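Local coordinates for protein enoyl-CoA hydratase subunit I (Geobacillus kaustophilus, PDB 2PBP) that probably acts as a hydro-lyase of the crotonase family, adding water to the double bond of enoyl-CoA thioesters, as in fatty-acid beta-oxidation, at residues A[98-103]-A[112-117]. Sequence-based numbering, arbitrary orientation.
Sequences MIAAVN and ELALSC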
ATOM      1  N   MET A  98       8.540  13.086  -2.898  1.00  8.38           N
ATOM      2  CA  MET A  98       8.243  13.966  -4.022  1.00  9.61           C
ATOM      3  C   MET A  98       6.749  14.093  -4.265  1.00  8.01           C
ATOM      4  O   MET A  98       6.031  13.095  -4.342  1.00  8.23           O
ATOM      5  CB  MET A  98       8.897  13.454  -5.305  1.00 12.23           C
ATOM      6  CG  MET A  98      10.341  13.855  -5.487  1.00 19.11           C
ATOM      7  SD  MET A  98      10.648  14.198  -7.232  1.00 22.20           S
ATOM      8  CE  MET A  98      10.331  12.577  -7.942  1.00 19.43           C
ATOM      9  N   ILE A  99       6.293  15.333  -4.400  1.00  6.85           N
ATOM     10  CA  ILE A  99       4.883  15.612  -4.634  1.00  5.90           C
ATOM     11  C   ILE A  99       4.712  16.411  -5.918  1.00  5.61           C
ATOM     12  O   ILE A  99       5.455  17.359  -6.177  1.00  5.95           O
ATOM     13  CB  ILE A  99       4.277  16.442  -3.480  1.00  5.29           C
ATOM     14  CG1 ILE A  99       4.460  15.708  -2.150  1.00  6.90           C
ATOM     15  CG2 ILE A  99       2.794  16.719  -3.759  1.00  6.00           C
ATOM     16  CD1 ILE A  99       4.121  14.235  -2.087  1.00 13.93           C
ATOM     17  N   ALA A 100       3.729  16.027  -6.722  1.00  5.35           N
ATOM     18  CA  ALA A 100       3.459  16.746  -7.952  1.00  4.65           C
ATOM     19  C   ALA A 100       2.238  17.622  -7.727  1.00  4.44           C
ATOM     20  O   ALA A 100       1.194  17.134  -7.311  1.00  7.49           O
ATOM     21  CB  ALA A 100       3.196  15.769  -9.101  1.00  5.55           C
ATOM     22  N   ALA A 101       2.389  18.920  -7.968  1.00  4.39           N
ATOM     23  CA  ALA A 101       1.277  19.856  -7.849  1.00  4.79           C
ATOM     24  C   ALA A 101       0.878  20.110  -9.298  1.00  5.35           C
ATOM     25  O   ALA A 101       1.430  20.988  -9.960  1.00  6.60           O
ATOM     26  CB  ALA A 101       1.729  21.152  -7.185  1.00  5.72           C
ATOM     27  N   VAL A 102      -0.068  19.319  -9.792  1.00  5.62           N
ATOM     28  CA  VAL A 102      -0.503  19.427 -11.179  1.00  6.63           C
ATOM     29  C   VAL A 102      -1.503  20.562 -11.378  1.00  6.63           C
ATOM     30  O   VAL A 102      -2.690  20.428 -11.090  1.00  7.29           O
ATOM     31  CB  VAL A 102      -1.094  18.087 -11.655  1.00  7.83           C
ATOM     32  CG1 VAL A 102      -1.363  18.132 -13.157  1.00  4.02           C
ATOM     33  CG2 VAL A 102      -0.111  16.959 -11.337  1.00  9.63           C
ATOM     34  N   ASN A 103      -0.984  21.679 -11.880  1.00  8.21           N
ATOM     35  CA  ASN A 103      -1.743  22.904 -12.115  1.00  8.27           C
ATOM     36  C   ASN A 103      -2.546  22.944 -13.407  1.00 11.77           C
ATOM     37  O   ASN A 103      -3.288  23.898 -13.642  1.00 13.92           O
ATOM     38  CB  ASN A 103      -0.789  24.092 -12.115  1.00  8.19           C
ATOM     39  CG  ASN A 103       0.334  23.922 -13.118  1.00 10.29           C
ATOM     40  OD1 ASN A 103       1.194  23.052 -12.954  1.00  6.51           O
ATOM     41  ND2 ASN A 103       0.326  24.738 -14.168  1.00 10.81           N
ATOM     42  N   GLU A 112       3.517  11.099 -17.206  1.00  4.61           N
ATOM     43  CA  GLU A 112       4.565  10.222 -16.693  1.00  5.39           C
ATOM     44  C   GLU A 112       5.396  10.899 -15.603  1.00  5.42           C
ATOM     45  O   GLU A 112       5.863  10.236 -14.677  1.00  5.10           O
ATOM     46  CB  GLU A 112       5.447   9.732 -17.850  1.00  6.66           C
ATOM     47  CG  GLU A 112       4.690   8.751 -18.751  1.00  6.78           C
ATOM     48  CD  GLU A 112       5.381   8.463 -20.070  1.00  9.21           C
ATOM     49  OE1 GLU A 112       5.724   9.429 -20.787  1.00 10.80           O
ATOM     50  OE2 GLU A 112       5.565   7.270 -20.395  1.00  7.29           O
ATOM     51  N   LEU A 113       5.567  12.215 -15.699  1.00  4.78           N
ATOM     52  CA  LEU A 113       6.319  12.944 -14.680  1.00  5.34           C
ATOM     53  C   LEU A 113       5.520  12.948 -13.373  1.00  5.83           C
ATOM     54  O   LEU A 113       6.070  12.702 -12.298  1.00  5.67           O
ATOM     55  CB  LEU A 113       6.588  14.384 -15.134  1.00  5.83           C
ATOM     56  CG  LEU A 113       7.352  15.278 -14.151  1.00  6.82           C
ATOM     57  CD1 LEU A 113       8.737  14.689 -13.865  1.00  6.98           C
ATOM     58  CD2 LEU A 113       7.482  16.680 -14.736  1.00  7.47           C
ATOM     59  N   ALA A 114       4.221  13.217 -13.463  1.00  4.59           N
ATOM     60  CA  ALA A 114       3.387  13.230 -12.265  1.00  6.89           C
ATOM     61  C   ALA A 114       3.365  11.842 -11.620  1.00  6.54           C
ATOM     62  O   ALA A 114       3.458  11.715 -10.399  1.00  5.90           O
ATOM     63  CB  ALA A 114       1.965  13.670 -12.609  1.00  5.58           C
ATOM     64  N   LEU A 115       3.253  10.804 -12.445  1.00  6.19           N
ATOM     65  CA  LEU A 115       3.215   9.436 -11.941  1.00  5.36           C
ATOM     66  C   LEU A 115       4.526   9.038 -11.260  1.00  6.70           C
ATOM     67  O   LEU A 115       4.542   8.149 -10.408  1.00  6.63           O
ATOM     68  CB  LEU A 115       2.889   8.462 -13.083  1.00  6.34           C
ATOM     69  CG  LEU A 115       1.472   8.567 -13.665  1.00  4.88           C
ATOM     70  CD1 LEU A 115       1.366   7.729 -14.925  1.00  6.51           C
ATOM     71  CD2 LEU A 115       0.446   8.110 -12.628  1.00  6.32           C
ATOM     72  N   SER A 116       5.618   9.701 -11.631  1.00  6.43           N
ATOM     73  CA  SER A 116       6.926   9.418 -11.045  1.00  6.21           C
ATOM     74  C   SER A 116       7.029   9.971  -9.622  1.00  7.69           C
ATOM     75  O   SER A 116       7.927   9.604  -8.871  1.00  7.46           O
ATOM     76  CB  SER A 116       8.044  10.010 -11.909  1.00  8.32           C
ATOM     77  OG  SER A 116       8.067   9.419 -13.196  1.00 11.02           O
ATOM     78  N   CYS A 117       6.110  10.858  -9.255  1.00  5.49           N
ATOM     79  CA  CYS A 117       6.115  11.424  -7.912  1.00  6.44           C
ATOM     80  C   CYS A 117       5.401  10.467  -6.961  1.00  5.76           C
ATOM     81  O   CYS A 117       4.716   9.547  -7.403  1.00  6.26           O
ATOM     82  CB  CYS A 117       5.434  12.795  -7.912  1.00  2.85           C
ATOM     83  SG  CYS A 117       6.368  14.035  -8.858  1.00  6.80           S
TER
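S116 turns its hydroxyl back toward helix 109-115: OG donates to E112 O at 2.8 Å, tilted 25° from the carbonyl plane, and S116 N reaches the same oxygen in a weak bond. One residue on, C117 N bonds A114 O, and C117 meets the strand. Its SG lies anti to C117's own carbonyl carbon (chi1 -67°) and presses against A100 CB at 3.6 Å, while C117 CB sits 3.6 Å from M98 O. Nothing hydrogen-bonds between 98-103 and 112-117; the join is apolar packing, tightest around A100 and C117, and A100 CB also lies 4.1 Å from A114 CA. At one end, M98 bends at chi2 and chi3 and brings its CE to 3.9 Å from S116 O. At the other, V102 CG2 touches A114 CB at 4.1 Å. With all these residues buried, A114 and C117 lie close against the strand near the centre of the chain. Strand 98-102 runs parallel between 52-57 and 119-123, and the chain passes through helix 109-115 on its way to 119-123, within the crotonase fold. L55 lies against C117, F62 of strand 61-63 against V102 and A114, and K154 of the second subunit bonds L115 O and C117 O beside helix 109-115.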